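Thiamine phosphate pyrophosphorylase (Bacteroides thetaiotaomicron VPI-5482, PDB 3CEU) probably catalyses the thiamine-phosphate diphosphorylase step of thiamine diphosphate biosynthesis, within a TIM-barrel fold. Local coordinates at residues Pro9-Glu14 against Met40-Leu45. Residues are numbered along the deposited sequence; the frame is centred on the assembly and turned at random.
Sequences PTFFVE and MYSERL
Phe11 lays its ring against one turn of helix 39-48, at Tyr41, Ser42 and Leu45, in a largely aromatic and apolar contact between the loop that follows barrel strand 2-6 and the helix that follows strand 29-32. No hydrogen bond crosses it; a single aromatic residue of Pro9-Glu14 does all the touching. The ring is met over one face by CB of Tyr41, which stands 3.4 Å from the ring centroid and 14° off the normal, a CH-pi contact. Beyond CB the Tyr41 side chain turns off from the loop, and the two rings lie obliquely, 5.6 Å between centroids with planes at 50°. CG of Phe11 is anti to its own carbonyl carbon, beside the backbone N (chi1 -74°), which carries the ring across to the helix. Its far end reaches the backbone there: CE1 touches the Tyr41 carbonyl O at 3.1 Å, an oxygen already engaged by the helical bond from Leu45 N. OG of Ser42 lies in the ring plane at the edge, 3.7 Å from CZ, while Leu45 CD1 approaches CE1 obliquely at 3.9 Å. Leu45 also touches Glu15 and Ile19 of helix 15-24, linking the loop contact to packing between neighbouring helices, and Lys34 adds a cation-pi contact to the Phe11 ring. An alanine in place of Phe11 takes away the ring, which would probably leave a gap beside Tyr41 CB and Leu45 CD1 and Lys34 without its cation-pi mate. Such packing of a loop beyond one strand against the helix after the next illustrates how successive beta-alpha units adjoin in a TIM barrel, the fold of the thiamine monophosphate synthase family.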
loop_
_atom_site.group_PDB
_atom_site.type_symbol
_atom_site.label_atom_id
_atom_site.label_comp_id
_atom_site.label_asym_id
_atom_site.label_seq_id
_atom_site.Cartn_x
_atom_site.Cartn_y
_atom_site.Cartn_z
ATOM N N PRO A 9 -6.591 -6.383 -8.017
ATOM C CA PRO A 9 -5.966 -7.614 -8.509
ATOM C C PRO A 9 -6.008 -7.743 -10.034
ATOM O O PRO A 9 -5.190 -8.448 -10.619
ATOM C CB PRO A 9 -6.771 -8.714 -7.816
ATOM C CG PRO A 9 -7.281 -8.044 -6.567
ATOM C CD PRO A 9 -7.693 -6.690 -7.090
ATOM N N THR A 10 -6.960 -7.060 -10.665
ATOM C CA THR A 10 -7.107 -7.119 -12.111
ATOM C C THR A 10 -6.900 -5.780 -12.828
ATOM O O THR A 10 -7.020 -4.714 -12.223
ATOM C CB THR A 10 -8.497 -7.699 -12.502
ATOM O OG1 THR A 10 -8.780 -7.380 -13.869
ATOM C CG2 THR A 10 -9.593 -7.134 -11.622
ATOM N N PHE A 11 -6.578 -5.864 -14.121
ATOM C CA PHE A 11 -6.337 -4.708 -14.991
ATOM C C PHE A 11 -7.646 -4.170 -15.568
ATOM O O PHE A 11 -8.526 -4.945 -15.946
ATOM C CB PHE A 11 -5.418 -5.111 -16.158
ATOM C CG PHE A 11 -3.975 -5.310 -15.766
ATOM C CD1 PHE A 11 -3.089 -4.239 -15.762
ATOM C CD2 PHE A 11 -3.512 -6.555 -15.370
ATOM C CE1 PHE A 11 -1.761 -4.407 -15.363
ATOM C CE2 PHE A 11 -2.187 -6.727 -14.968
ATOM C CZ PHE A 11 -1.312 -5.651 -14.966
ATOM N N PHE A 12 -7.773 -2.848 -15.638
ATOM C CA PHE A 12 -8.974 -2.236 -16.201
ATOM C C PHE A 12 -8.671 -0.891 -16.860
ATOM O O PHE A 12 -7.779 -0.163 -16.423
ATOM C CB PHE A 12 -10.065 -2.069 -15.130
ATOM C CG PHE A 12 -9.706 -1.115 -14.025
ATOM C CD1 PHE A 12 -8.883 -1.518 -12.975
ATOM C CD2 PHE A 12 -10.204 0.185 -14.027
ATOM C CE1 PHE A 12 -8.565 -0.643 -11.944
ATOM C CE2 PHE A 12 -9.894 1.072 -13.001
ATOM C CZ PHE A 12 -9.072 0.658 -11.957
ATOM N N VAL A 13 -9.412 -0.575 -17.921
ATOM C CA VAL A 13 -9.222 0.675 -18.653
ATOM C C VAL A 13 -9.400 1.876 -17.740
ATOM O O VAL A 13 -10.253 1.867 -16.849
ATOM C CB VAL A 13 -10.224 0.806 -19.816
ATOM C CG1 VAL A 13 -9.901 -0.201 -20.898
ATOM C CG2 VAL A 13 -11.643 0.601 -19.297
ATOM N N GLU A 14 -8.602 2.912 -17.978
ATOM C CA GLU A 14 -8.652 4.129 -17.176
ATOM C C GLU A 14 -7.873 4.009 -15.866
ATOM O O GLU A 14 -7.662 5.006 -15.172
ATOM C CB GLU A 14 -10.107 4.525 -16.892
ATOM C CG GLU A 14 -10.755 5.280 -18.047
ATOM C CD GLU A 14 -12.214 5.604 -17.798
ATOM O OE1 GLU A 14 -13.049 4.671 -17.831
ATOM O OE2 GLU A 14 -12.522 6.793 -17.570
HETATM N N MSE A 40 3.381 -8.475 -19.537
HETATM C CA MSE A 40 2.964 -7.534 -20.565
HETATM C C MSE A 40 2.036 -6.441 -20.021
HETATM O O MSE A 40 2.288 -5.248 -20.196
HETATM C CB MSE A 40 2.263 -8.311 -21.681
HETATM C CG MSE A 40 1.665 -7.489 -22.801
HETATM SE SE MSE A 40 0.418 -8.586 -23.822
HETATM C CE MSE A 40 1.672 -9.892 -24.533
ATOM N N TYR A 41 0.970 -6.849 -19.348
ATOM C CA TYR A 41 0.014 -5.894 -18.800
ATOM C C TYR A 41 0.611 -4.937 -17.765
ATOM O O TYR A 41 0.220 -3.771 -17.695
ATOM C CB TYR A 41 -1.184 -6.642 -18.212
ATOM C CG TYR A 41 -1.892 -7.498 -19.236
ATOM C CD1 TYR A 41 -2.246 -6.973 -20.477
ATOM C CD2 TYR A 41 -2.224 -8.822 -18.960
ATOM C CE1 TYR A 41 -2.915 -7.741 -21.420
ATOM C CE2 TYR A 41 -2.897 -9.607 -19.896
ATOM C CZ TYR A 41 -3.242 -9.056 -21.127
ATOM O OH TYR A 41 -3.930 -9.804 -22.060
ATOM N N SER A 42 1.566 -5.415 -16.973
ATOM C CA SER A 42 2.187 -4.561 -15.970
ATOM C C SER A 42 3.027 -3.502 -16.651
ATOM O O SER A 42 3.069 -2.357 -16.208
ATOM C CB SER A 42 3.060 -5.384 -15.022
ATOM O OG SER A 42 2.277 -6.318 -14.310
ATOM N N GLU A 43 3.696 -3.889 -17.734
ATOM C CA GLU A 43 4.527 -2.955 -18.477
ATOM C C GLU A 43 3.653 -1.890 -19.134
ATOM O O GLU A 43 3.998 -0.708 -19.134
ATOM C CB GLU A 43 5.338 -3.689 -19.550
ATOM C CG GLU A 43 6.386 -4.666 -19.029
ATOM C CD GLU A 43 7.057 -5.444 -20.158
ATOM O OE1 GLU A 43 6.353 -6.232 -20.844
ATOM O OE2 GLU A 43 8.284 -5.276 -20.364
ATOM N N ARG A 44 2.512 -2.301 -19.683
ATOM C CA ARG A 44 1.604 -1.361 -20.345
ATOM C C ARG A 44 1.155 -0.274 -19.378
ATOM O O ARG A 44 1.214 0.915 -19.687
ATOM C CB ARG A 44 0.394 -2.120 -20.918
ATOM C CG ARG A 44 0.810 -3.268 -21.852
ATOM C CD ARG A 44 -0.348 -4.110 -22.406
ATOM N NE ARG A 44 -1.057 -3.473 -23.518
ATOM C CZ ARG A 44 -2.004 -2.550 -23.379
ATOM N NH1 ARG A 44 -2.368 -2.147 -22.167
ATOM N NH2 ARG A 44 -2.589 -2.035 -24.452
ATOM N N LEU A 45 0.728 -0.689 -18.195
ATOM C CA LEU A 45 0.281 0.251 -17.186
ATOM C C LEU A 45 1.435 1.161 -16.768
ATOM O O LEU A 45 1.295 2.383 -16.765
ATOM C CB LEU A 45 -0.273 -0.512 -15.979
ATOM C CG LEU A 45 -1.155 0.246 -14.988
ATOM C CD1 LEU A 45 -1.757 -0.720 -13.977
ATOM C CD2 LEU A 45 -0.347 1.300 -14.288
#